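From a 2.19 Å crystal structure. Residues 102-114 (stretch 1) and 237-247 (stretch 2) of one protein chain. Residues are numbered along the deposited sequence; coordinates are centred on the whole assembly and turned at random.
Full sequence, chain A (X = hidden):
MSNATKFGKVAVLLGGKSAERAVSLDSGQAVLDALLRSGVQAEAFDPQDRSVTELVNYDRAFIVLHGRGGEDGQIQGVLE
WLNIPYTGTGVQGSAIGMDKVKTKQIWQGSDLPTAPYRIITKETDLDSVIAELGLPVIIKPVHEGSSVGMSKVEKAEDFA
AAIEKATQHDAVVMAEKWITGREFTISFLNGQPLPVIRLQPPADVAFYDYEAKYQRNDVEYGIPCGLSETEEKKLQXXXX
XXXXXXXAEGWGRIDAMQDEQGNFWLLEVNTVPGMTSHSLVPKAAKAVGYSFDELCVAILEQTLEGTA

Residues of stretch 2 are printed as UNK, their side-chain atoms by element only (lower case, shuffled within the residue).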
# COMPACT_ATOMS: atom_id res chain seq x y z
N LYS A 102 2.36 -9.16 0.91
CA LYS A 102 1.15 -8.39 1.25
C LYS A 102 0.02 -8.66 0.30
O LYS A 102 -1.13 -8.71 0.72
CB LYS A 102 1.42 -6.88 1.38
CG LYS A 102 2.27 -6.55 2.60
CD LYS A 102 2.30 -5.07 2.88
CE LYS A 102 3.17 -4.77 4.09
NZ LYS A 102 4.61 -4.86 3.79
N THR A 103 0.34 -8.87 -0.97
CA THR A 103 -0.63 -9.34 -1.96
C THR A 103 -1.28 -10.68 -1.52
O THR A 103 -2.50 -10.84 -1.59
CB THR A 103 0.03 -9.48 -3.34
OG1 THR A 103 0.44 -8.19 -3.82
CG2 THR A 103 -0.95 -10.03 -4.35
N LYS A 104 -0.47 -11.63 -1.09
CA LYS A 104 -0.99 -12.95 -0.69
C LYS A 104 -1.82 -12.89 0.60
O LYS A 104 -2.82 -13.58 0.72
CB LYS A 104 0.13 -13.96 -0.52
CG LYS A 104 0.75 -14.43 -1.81
CD LYS A 104 2.16 -14.95 -1.52
CE LYS A 104 2.54 -16.21 -2.27
NZ LYS A 104 1.86 -17.43 -1.74
N GLN A 105 -1.41 -12.05 1.55
CA GLN A 105 -2.18 -11.88 2.76
C GLN A 105 -3.52 -11.31 2.40
O GLN A 105 -4.54 -11.81 2.86
CB GLN A 105 -1.46 -11.00 3.74
CG GLN A 105 -0.15 -11.59 4.22
CD GLN A 105 0.76 -10.65 5.00
OE1 GLN A 105 1.54 -11.12 5.83
NE2 GLN A 105 0.69 -9.35 4.75
N ILE A 106 -3.55 -10.28 1.55
CA ILE A 106 -4.84 -9.81 1.04
C ILE A 106 -5.66 -10.94 0.39
O ILE A 106 -6.90 -11.03 0.57
CB ILE A 106 -4.71 -8.66 0.03
CG1 ILE A 106 -4.02 -7.43 0.65
CG2 ILE A 106 -6.08 -8.25 -0.49
CD1 ILE A 106 -4.62 -6.93 1.94
N TRP A 107 -4.97 -11.79 -0.38
CA TRP A 107 -5.62 -12.96 -0.97
C TRP A 107 -6.06 -14.06 0.06
O TRP A 107 -7.19 -14.54 -0.03
CB TRP A 107 -4.75 -13.55 -2.11
CG TRP A 107 -4.67 -12.69 -3.33
CD1 TRP A 107 -5.54 -11.71 -3.75
CD2 TRP A 107 -3.66 -12.76 -4.32
NE1 TRP A 107 -5.12 -11.16 -4.92
CE2 TRP A 107 -3.96 -11.78 -5.29
CE3 TRP A 107 -2.52 -13.55 -4.48
CZ2 TRP A 107 -3.17 -11.59 -6.41
CZ3 TRP A 107 -1.73 -13.35 -5.60
CH2 TRP A 107 -2.06 -12.38 -6.55
N GLN A 108 -5.20 -14.44 1.02
CA GLN A 108 -5.61 -15.31 2.16
C GLN A 108 -6.81 -14.72 2.85
O GLN A 108 -7.77 -15.40 3.15
CB GLN A 108 -4.49 -15.44 3.17
CG GLN A 108 -3.48 -16.50 2.80
CD GLN A 108 -2.13 -16.37 3.51
OE1 GLN A 108 -1.85 -15.38 4.23
NE2 GLN A 108 -1.26 -17.37 3.30
N GLY A 109 -6.77 -13.41 3.03
CA GLY A 109 -7.80 -12.70 3.71
C GLY A 109 -9.09 -12.55 2.96
O GLY A 109 -10.02 -12.00 3.53
N SER A 110 -9.15 -12.97 1.70
CA SER A 110 -10.37 -12.84 0.91
C SER A 110 -10.87 -14.19 0.44
O SER A 110 -11.70 -14.25 -0.47
CB SER A 110 -10.14 -11.93 -0.30
OG SER A 110 -9.28 -10.85 0.04
N ASP A 111 -10.37 -15.26 1.06
CA ASP A 111 -10.78 -16.64 0.78
C ASP A 111 -10.40 -17.12 -0.63
O ASP A 111 -11.13 -17.89 -1.26
CB ASP A 111 -12.28 -16.82 1.10
CG ASP A 111 -12.53 -17.96 2.09
OD1 ASP A 111 -12.11 -19.10 1.78
OD2 ASP A 111 -13.11 -17.69 3.18
N LEU A 112 -9.24 -16.68 -1.09
CA LEU A 112 -8.74 -16.91 -2.44
C LEU A 112 -7.49 -17.77 -2.25
O LEU A 112 -6.68 -17.51 -1.35
CB LEU A 112 -8.41 -15.58 -3.14
CG LEU A 112 -9.40 -14.91 -4.10
CD1 LEU A 112 -10.87 -15.24 -3.84
CD2 LEU A 112 -9.24 -13.42 -4.12
N PRO A 113 -7.31 -18.80 -3.09
CA PRO A 113 -6.19 -19.72 -2.88
C PRO A 113 -4.83 -19.18 -3.32
O PRO A 113 -4.71 -18.59 -4.38
CB PRO A 113 -6.58 -20.91 -3.74
CG PRO A 113 -7.31 -20.29 -4.90
CD PRO A 113 -8.03 -19.09 -4.34
N THR A 114 -3.82 -19.44 -2.50
CA THR A 114 -2.48 -19.03 -2.77
C THR A 114 -1.57 -19.93 -1.95
O THR A 114 -2.01 -20.49 -0.95
CB THR A 114 -2.29 -17.54 -2.42
OG1 THR A 114 -0.99 -17.12 -2.82
CG2 THR A 114 -2.45 -17.27 -0.94
N UNK A 237 -12.33 -15.91 -13.95
CA UNK A 237 -13.18 -15.53 -12.81
C UNK A 237 -12.40 -15.43 -11.50
O UNK A 237 -12.51 -14.48 -10.74
c UNK A 237 -14.31 -16.53 -12.65
N UNK A 238 -11.59 -16.43 -11.24
CA UNK A 238 -10.76 -16.43 -10.06
C UNK A 238 -9.81 -15.22 -10.03
O UNK A 238 -9.69 -14.54 -9.01
c UNK A 238 -9.96 -17.73 -10.01
c UNK A 238 -8.06 -19.05 -9.02
c UNK A 238 -9.87 -18.01 -7.58
c UNK A 238 -9.02 -17.87 -8.84
N UNK A 239 -9.16 -14.97 -11.17
CA UNK A 239 -8.22 -13.87 -11.31
C UNK A 239 -8.93 -12.53 -11.27
O UNK A 239 -8.37 -11.56 -10.79
c UNK A 239 -7.39 -14.02 -12.59
s UNK A 239 -6.26 -15.42 -12.50
N UNK A 240 -10.15 -12.45 -11.77
CA UNK A 240 -10.92 -11.22 -11.64
C UNK A 240 -11.06 -10.87 -10.20
O UNK A 240 -10.85 -9.74 -9.83
c UNK A 240 -12.30 -11.36 -12.27
c UNK A 240 -12.60 -8.91 -12.76
c UNK A 240 -14.49 -10.51 -12.94
c UNK A 240 -13.23 -10.16 -12.19
N UNK A 241 -11.39 -11.86 -9.37
CA UNK A 241 -11.57 -11.64 -7.94
C UNK A 241 -10.26 -11.29 -7.24
O UNK A 241 -10.24 -10.48 -6.32
c UNK A 241 -12.17 -12.87 -7.27
n UNK A 241 -13.84 -15.24 -6.40
n UNK A 241 -14.63 -15.36 -4.20
n UNK A 241 -13.50 -17.13 -5.12
c UNK A 241 -13.56 -13.21 -7.77
c UNK A 241 -14.00 -15.90 -5.24
c UNK A 241 -14.35 -13.90 -6.69
N UNK A 242 -9.18 -11.91 -7.67
CA UNK A 242 -7.86 -11.57 -7.14
C UNK A 242 -7.50 -10.13 -7.50
O UNK A 242 -6.84 -9.43 -6.72
c UNK A 242 -6.81 -12.53 -7.68
N UNK A 243 -7.94 -9.71 -8.68
CA UNK A 243 -7.61 -8.39 -9.21
C UNK A 243 -8.38 -7.36 -8.39
O UNK A 243 -7.79 -6.38 -7.91
c UNK A 243 -7.93 -4.98 -12.52
c UNK A 243 -6.60 -4.91 -12.95
c UNK A 243 -6.17 -7.04 -11.89
c UNK A 243 -5.73 -5.94 -12.64
c UNK A 243 -8.36 -6.09 -11.80
c UNK A 243 -7.48 -7.13 -11.47
c UNK A 243 -7.97 -8.34 -10.72
N UNK A 244 -9.68 -7.58 -8.22
CA UNK A 244 -10.51 -6.75 -7.35
C UNK A 244 -10.07 -6.73 -5.90
O UNK A 244 -10.02 -5.67 -5.28
n UNK A 244 -14.14 -8.63 -8.53
c UNK A 244 -12.58 -6.77 -8.77
c UNK A 244 -11.96 -7.18 -7.44
c UNK A 244 -13.85 -7.50 -9.17
o UNK A 244 -14.55 -7.06 -10.09
N UNK A 245 -9.69 -7.88 -5.36
CA UNK A 245 -9.34 -7.97 -3.95
C UNK A 245 -8.23 -7.04 -3.56
O UNK A 245 -8.28 -6.38 -2.55
c UNK A 245 -8.98 -9.38 -3.56
N UNK A 246 -7.20 -7.01 -4.38
CA UNK A 246 -6.00 -6.27 -4.08
C UNK A 246 -6.23 -4.81 -4.45
O UNK A 246 -5.40 -3.96 -4.15
c UNK A 246 -4.82 -6.91 -4.83
c UNK A 246 -4.75 -6.37 -6.26
c UNK A 246 -3.53 -6.70 -4.09
N UNK A 247 -7.37 -4.51 -5.10
CA UNK A 247 -7.72 -3.15 -5.48
C UNK A 247 -7.11 -2.66 -6.80
O UNK A 247 -7.02 -1.45 -7.02

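Position 237 carries a single side-chain carbon on a helical backbone and lies out of reach of stretch 1; one carbon identifies Ala237. Position 238 has four carbons, forked at the second, with chi1 at 179° and chi2 at 68°. The fork past the first carbon excludes isoleucine, so this is Leu238; its CA-to-CB bond points sideways, but the end comes nearer, bringing CD1 to 3.9 Å from CD of Pro113.

Position 239 shows one carbon followed by sulfur, the signature of Cys239, and points away. Position 240 repeats the four-carbon fork of a leucine, Leu240, without reaching stretch 1.

At position 241 three carbons lead to a nitrogen and then to a carbon bearing two more nitrogens. That guanidinium defines Arg241. Leu112 CD1 lies over one of its faces, 3.5 Å from Arg241 NH2, a packing contact between a methyl group and a flat polar group.

Position 242 has one carbon, hence Ala242. Its CB is 3.8 Å from Trp107 CE2, and its CA is 3.8 Å from Leu112 CD2, so the small side chain lets both larger residues approach the helix backbone.

Position 243 has one carbon and then a six-carbon ring with no oxygen attached: Phe243, directed away from stretch 1. Position 244 has three carbons, the third carrying one oxygen and one nitrogen, an amide that gives Gln244; its side chain makes no contact with stretch 1.

Position 245 again has one carbon and is Ala245, this time pointing toward stretch 1. Its CB lies 4.1 Å from Leu112 CD2, 4.2 Å from Trp107 CD1 and 3.9 Å from Ser110 OG, while its carbonyl O is 3.5 Å from Ile106 CG2. Position 246 bears one carbon carrying two more, which makes it Val246; CG2 is 4.2 Å from Thr103 CG2, and its CA is 4.1 Å from Ile106 CG2. Position 247 has no side-chain atoms. This is Gly247, whose phi of 84° closes a Schellman motif; a CB here would be jammed against the preceding carbonyl O.

The contact combines apolar packing with one directional bond. The helix axes approach to 10.0 Å at 113°, and 457 Å² is buried in total. Trp107 NE1 donates to Ala242 O at 3.0 Å with an N-H...O angle of 161°, and the acceptor lies at the ring edge, near its plane, as an indole N-H requires. Around this bond, Leu112 packs against Ala242 and Ala245, and Ile106 against Ala245 and the backbone of Val246, while Pro113 extends the apolar contact to Leu238.

Stretch 2, residues 237-247: ALCLRAFQAVG
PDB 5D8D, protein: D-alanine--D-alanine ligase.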